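Local coordinates for protein Agap007691-pb (Anopheles gambiae, PDB 5C98) that is of unknown function but has the serpin fold and may act as an inhibitor of serine proteases, at residues A49-F53 against K168-F172; S99-E105 against T124-L130. The contacts are given in a common frame with arbitrary orientation. Where two conformers were deposited one is given. Residue numbers count along the deposited sequence, not the author numbering.

Contact 1 (A49-F53 against K168-F172)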
# COMPACT_ATOMS: atom_id res chain seq x y z
N ALA A 49 -5.53 -8.18 5.18
CA ALA A 49 -5.59 -8.04 6.62
C ALA A 49 -7.04 -8.05 7.10
O ALA A 49 -7.40 -8.77 8.05
CB ALA A 49 -4.88 -6.78 7.08
N LEU A 50 -7.91 -7.28 6.46
CA LEU A 50 -9.28 -7.22 6.91
C LEU A 50 -9.98 -8.56 6.74
O LEU A 50 -10.87 -8.90 7.52
CB LEU A 50 -9.97 -6.07 6.17
CG LEU A 50 -11.30 -5.56 6.69
CD1 LEU A 50 -11.26 -5.29 8.19
CD2 LEU A 50 -11.69 -4.31 5.92
N SER A 51 -9.59 -9.33 5.73
CA SER A 51 -10.19 -10.62 5.46
C SER A 51 -10.06 -11.58 6.63
O SER A 51 -10.84 -12.55 6.73
CB SER A 51 -9.51 -11.27 4.24
OG SER A 51 -10.01 -10.75 3.03
N MET A 52 -9.06 -11.39 7.49
CA MET A 52 -8.91 -12.26 8.66
C MET A 52 -10.15 -12.21 9.53
O MET A 52 -10.45 -13.18 10.23
CB MET A 52 -7.69 -11.85 9.49
CG MET A 52 -6.38 -11.89 8.74
SD MET A 52 -4.94 -11.74 9.82
CE MET A 52 -5.14 -10.05 10.39
N PHE A 53 -10.89 -11.10 9.51
CA PHE A 53 -12.09 -11.00 10.32
C PHE A 53 -13.33 -11.57 9.63
O PHE A 53 -14.37 -11.71 10.28
CB PHE A 53 -12.31 -9.53 10.68
CG PHE A 53 -11.23 -8.98 11.54
CD1 PHE A 53 -11.32 -9.10 12.91
CD2 PHE A 53 -10.08 -8.43 10.98
CE1 PHE A 53 -10.31 -8.62 13.72
CE2 PHE A 53 -9.05 -7.97 11.80
CZ PHE A 53 -9.18 -8.06 13.17
N LYS A 168 -12.01 -1.44 21.57
CA LYS A 168 -11.75 -2.84 21.91
C LYS A 168 -10.86 -3.56 20.91
O LYS A 168 -10.25 -4.57 21.29
CB LYS A 168 -13.06 -3.63 22.01
CG LYS A 168 -14.03 -3.11 23.07
CD LYS A 168 -15.30 -3.96 23.08
CE LYS A 168 -16.50 -3.20 23.60
NZ LYS A 168 -16.36 -2.86 25.03
N LEU A 169 -10.77 -3.09 19.66
CA LEU A 169 -10.19 -3.87 18.57
C LEU A 169 -9.67 -2.92 17.52
O LEU A 169 -10.43 -2.11 16.98
CB LEU A 169 -11.27 -4.75 17.94
CG LEU A 169 -10.84 -5.60 16.77
CD1 LEU A 169 -9.90 -6.73 17.21
CD2 LEU A 169 -12.08 -6.23 16.10
N MET A 170 -8.38 -3.04 17.17
CA MET A 170 -7.78 -2.20 16.15
C MET A 170 -6.83 -3.00 15.30
O MET A 170 -6.20 -3.95 15.78
CB MET A 170 -6.99 -1.05 16.76
CG MET A 170 -7.83 -0.20 17.71
SD MET A 170 -7.04 1.37 18.11
CE MET A 170 -7.34 2.26 16.61
N LEU A 171 -6.74 -2.63 14.02
CA LEU A 171 -5.97 -3.36 13.03
C LEU A 171 -4.95 -2.43 12.40
O LEU A 171 -5.21 -1.24 12.22
CB LEU A 171 -6.91 -3.89 11.92
CG LEU A 171 -6.28 -4.71 10.79
CD1 LEU A 171 -5.61 -5.98 11.31
CD2 LEU A 171 -7.37 -5.03 9.78
N PHE A 172 -3.78 -2.97 12.06
CA PHE A 172 -2.68 -2.24 11.45
C PHE A 172 -2.09 -3.04 10.31
O PHE A 172 -2.00 -4.27 10.39
CB PHE A 172 -1.62 -1.89 12.50
CG PHE A 172 -2.22 -1.18 13.66
CD1 PHE A 172 -2.32 0.21 13.66
CD2 PHE A 172 -2.76 -1.87 14.73
CE1 PHE A 172 -2.93 0.86 14.72
CE2 PHE A 172 -3.38 -1.22 15.75
CZ PHE A 172 -3.46 0.14 15.76
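Segment 49-53, which takes in the C-terminal part of helix 43-51 and the residues after it, lies over the beginning of strand 169-177, and the backbones stay well apart: the closest CA atoms, those of Ala49 and Leu171, are 7.9 Å from each other. Met52 N to Ala49 O (3.2 Å) and Phe53 N to Leu50 O (3.0 Å) carry the chain round in i to i+3 turns, and no hydrogen bond crosses to the strand. The joint is apolar packing, with Leu171 CD2 resting also on the helix backbone, 4.0 Å from Leu50 N. Strand alternation sends Leu169 and Leu171 toward the helix, Met170 and Phe172 away. Leu171 makes most of the contacts: its CD2 touches Ala49 CB (4.1 Å), Leu50 CD1 (4.2 Å) and Phe53 CE2 (3.9 Å), while its CD1 meets Met52 CE (4.2 Å). Phe53 spans both leucines, with CE1 3.8 Å from Leu169 CD2. This is buried serpin-core packing, helix B against strand 3 of the central A-sheet. Phe117 of helix 111-119 meets the Phe53 ring, Phe65 and Phe69 of helix 59-69 back Leu50, and Phe321 of the adjacent strand 320-328 touches Ala49 and Leu171.

Contact 2 (S99-E105 against T124-L130)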
# COMPACT_ATOMS: atom_id res chain seq x y z
N SER A 99 0.61 -7.55 9.23
CA SER A 99 -0.53 -7.07 10.00
C SER A 99 -0.29 -7.25 11.49
O SER A 99 0.46 -8.12 11.94
CB SER A 99 -1.81 -7.78 9.61
OG SER A 99 -1.71 -9.18 9.81
N PHE A 100 -1.00 -6.42 12.27
CA PHE A 100 -0.85 -6.42 13.71
C PHE A 100 -2.21 -6.02 14.27
O PHE A 100 -2.89 -5.14 13.71
CB PHE A 100 0.23 -5.40 14.09
CG PHE A 100 0.56 -5.35 15.53
CD1 PHE A 100 1.37 -6.32 16.09
CD2 PHE A 100 0.07 -4.33 16.35
CE1 PHE A 100 1.69 -6.30 17.45
CE2 PHE A 100 0.40 -4.30 17.70
CZ PHE A 100 1.19 -5.29 18.26
N VAL A 101 -2.60 -6.67 15.35
CA VAL A 101 -3.92 -6.47 15.93
C VAL A 101 -3.75 -6.11 17.39
O VAL A 101 -3.02 -6.80 18.12
CB VAL A 101 -4.78 -7.73 15.79
CG1 VAL A 101 -6.17 -7.52 16.32
CG2 VAL A 101 -4.82 -8.21 14.34
N LEU A 102 -4.44 -5.05 17.82
CA LEU A 102 -4.59 -4.76 19.24
C LEU A 102 -5.97 -5.18 19.71
O LEU A 102 -6.97 -4.93 19.04
CB LEU A 102 -4.44 -3.27 19.54
CG LEU A 102 -3.09 -2.62 19.29
CD1 LEU A 102 -3.20 -1.12 19.54
CD2 LEU A 102 -2.06 -3.24 20.22
N VAL A 103 -6.03 -5.84 20.86
CA VAL A 103 -7.28 -6.18 21.52
C VAL A 103 -7.21 -5.67 22.96
O VAL A 103 -6.15 -5.66 23.59
CB VAL A 103 -7.59 -7.69 21.50
CG1 VAL A 103 -7.88 -8.17 20.09
CG2 VAL A 103 -6.46 -8.50 22.13
N GLU A 104 -8.36 -5.25 23.47
CA GLU A 104 -8.44 -4.83 24.87
C GLU A 104 -8.13 -5.99 25.80
O GLU A 104 -8.82 -7.02 25.79
CB GLU A 104 -9.83 -4.26 25.17
CG GLU A 104 -10.16 -4.02 26.65
CD GLU A 104 -9.12 -3.21 27.40
OE1 GLU A 104 -8.63 -2.20 26.85
OE2 GLU A 104 -8.80 -3.60 28.56
N GLU A 105 -7.12 -5.82 26.64
CA GLU A 105 -6.59 -6.92 27.44
C GLU A 105 -7.56 -7.42 28.50
O GLU A 105 -7.42 -8.56 28.94
CB GLU A 105 -5.28 -6.50 28.11
CG GLU A 105 -5.40 -5.37 29.16
CD GLU A 105 -4.05 -4.90 29.67
OE1 GLU A 105 -3.01 -5.32 29.11
OE2 GLU A 105 -4.02 -4.09 30.63
N THR A 124 0.04 -11.05 14.17
CA THR A 124 0.36 -10.96 15.59
C THR A 124 -0.74 -10.16 16.28
O THR A 124 -1.13 -9.09 15.81
CB THR A 124 1.74 -10.32 15.80
OG1 THR A 124 2.76 -11.23 15.33
CG2 THR A 124 2.00 -10.09 17.28
N VAL A 125 -1.26 -10.71 17.36
CA VAL A 125 -2.25 -10.05 18.20
C VAL A 125 -1.59 -9.74 19.53
O VAL A 125 -1.00 -10.63 20.16
CB VAL A 125 -3.48 -10.95 18.42
CG1 VAL A 125 -4.50 -10.28 19.32
CG2 VAL A 125 -4.12 -11.32 17.10
N GLU A 126 -1.69 -8.49 19.98
CA GLU A 126 -1.20 -8.12 21.30
C GLU A 126 -2.33 -7.56 22.15
O GLU A 126 -2.97 -6.57 21.75
CB GLU A 126 -0.07 -7.10 21.21
CG GLU A 126 0.56 -6.84 22.56
CD GLU A 126 1.92 -6.17 22.49
OE1 GLU A 126 2.59 -6.27 21.43
OE2 GLU A 126 2.33 -5.55 23.49
N PRO A 127 -2.63 -8.16 23.30
CA PRO A 127 -3.56 -7.53 24.25
C PRO A 127 -2.88 -6.35 24.93
O PRO A 127 -1.76 -6.46 25.41
CB PRO A 127 -3.86 -8.64 25.26
CG PRO A 127 -3.29 -9.88 24.70
CD PRO A 127 -2.19 -9.47 23.79
N VAL A 128 -3.59 -5.22 24.98
CA VAL A 128 -3.07 -4.02 25.62
C VAL A 128 -4.21 -3.33 26.35
O VAL A 128 -5.39 -3.64 26.18
CB VAL A 128 -2.44 -3.04 24.60
CG1 VAL A 128 -1.24 -3.66 23.90
CG2 VAL A 128 -3.49 -2.54 23.61
N ASP A 129 -3.83 -2.35 27.17
CA ASP A 129 -4.81 -1.48 27.80
C ASP A 129 -5.17 -0.41 26.79
O ASP A 129 -4.51 0.62 26.70
CB ASP A 129 -4.20 -0.88 29.06
CG ASP A 129 -5.10 0.11 29.73
OD1 ASP A 129 -6.28 0.22 29.31
OD2 ASP A 129 -4.64 0.76 30.69
N LEU A 130 -6.27 -0.62 26.06
CA LEU A 130 -6.72 0.32 25.03
C LEU A 130 -7.36 1.58 25.63
O LEU A 130 -7.63 2.53 24.89
CB LEU A 130 -7.66 -0.38 24.04
CG LEU A 130 -7.01 -1.04 22.82
CD1 LEU A 130 -8.01 -1.81 21.95
CD2 LEU A 130 -6.30 -0.01 21.95
O HOH W 1 -7.84 -1.89 30.25
O HOH W 2 -1.73 -7.36 28.28
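Val103 spreads its CG2 over Val125 CG1 (3.9 Å) and Pro127 CB (4.1 Å), while on the same face Val101 CB touches Val125 CG2 (3.9 Å). Beneath these side chains the strands run parallel, their short axes 4.7 Å apart at closest approach and 31° from alignment. Val101 N bonds Thr124 O (2.9 Å) and Val101 O takes Glu126 N (2.8 Å); Val103 repeats the pattern with Glu126 O (3.3 Å) and Val128 N (2.9 Å), so each valine straddles the residue opposite it. Pro127 falls at a position whose nitrogen faces away from the partner strand, and so costs no bond. The two strands are the ends of a beta-alpha-beta unit whose helix, 111-119, covers the valine face through Phe113 and Phe117; strand 124-128 is the edge strand 1 of the serpin A-sheet. On the other face, Leu102 CD2 packs on Val128 CG2 (3.7 Å) and its CD1 on Leu130 CD2 (4.1 Å), Phe100 stacks on Phe143, and helix 133-146 covers this side. Where the strands end, Glu105 N reaches Val128 O (2.8 Å) and Glu104 OE1 accepts Leu130 N (2.9 Å). Glu104 OE2, also bonded to Thr106, shares a water with Asp129 OD1, itself bonded to Thr131; a second water joins Glu105 OE1 to Pro127 O.

Both contacts hold strands of one sheet, since strand 95-104 lies beside strand 169-177, and their centres are about 10 Å apart. Phe172 N to Phe100 O and Met170 O to Leu102 N, both 2.9 Å and probable hydrogen bonds, tie them directly. Contact 2 is nested along the chain inside the long loop that contact 1 closes. Chemistry follows position. Contact 1, wholly buried, packs the helix end on the sheet through apolar contacts, with no hydrogen bond between its segments. Contact 2 builds the sheet's margin, so main-chain bonds dominate, apolar packing lines its covered faces, and carboxylates and waters gather at its more exposed end. Met52 CE against Ser99 OG (3.6 Å) is another point where they meet.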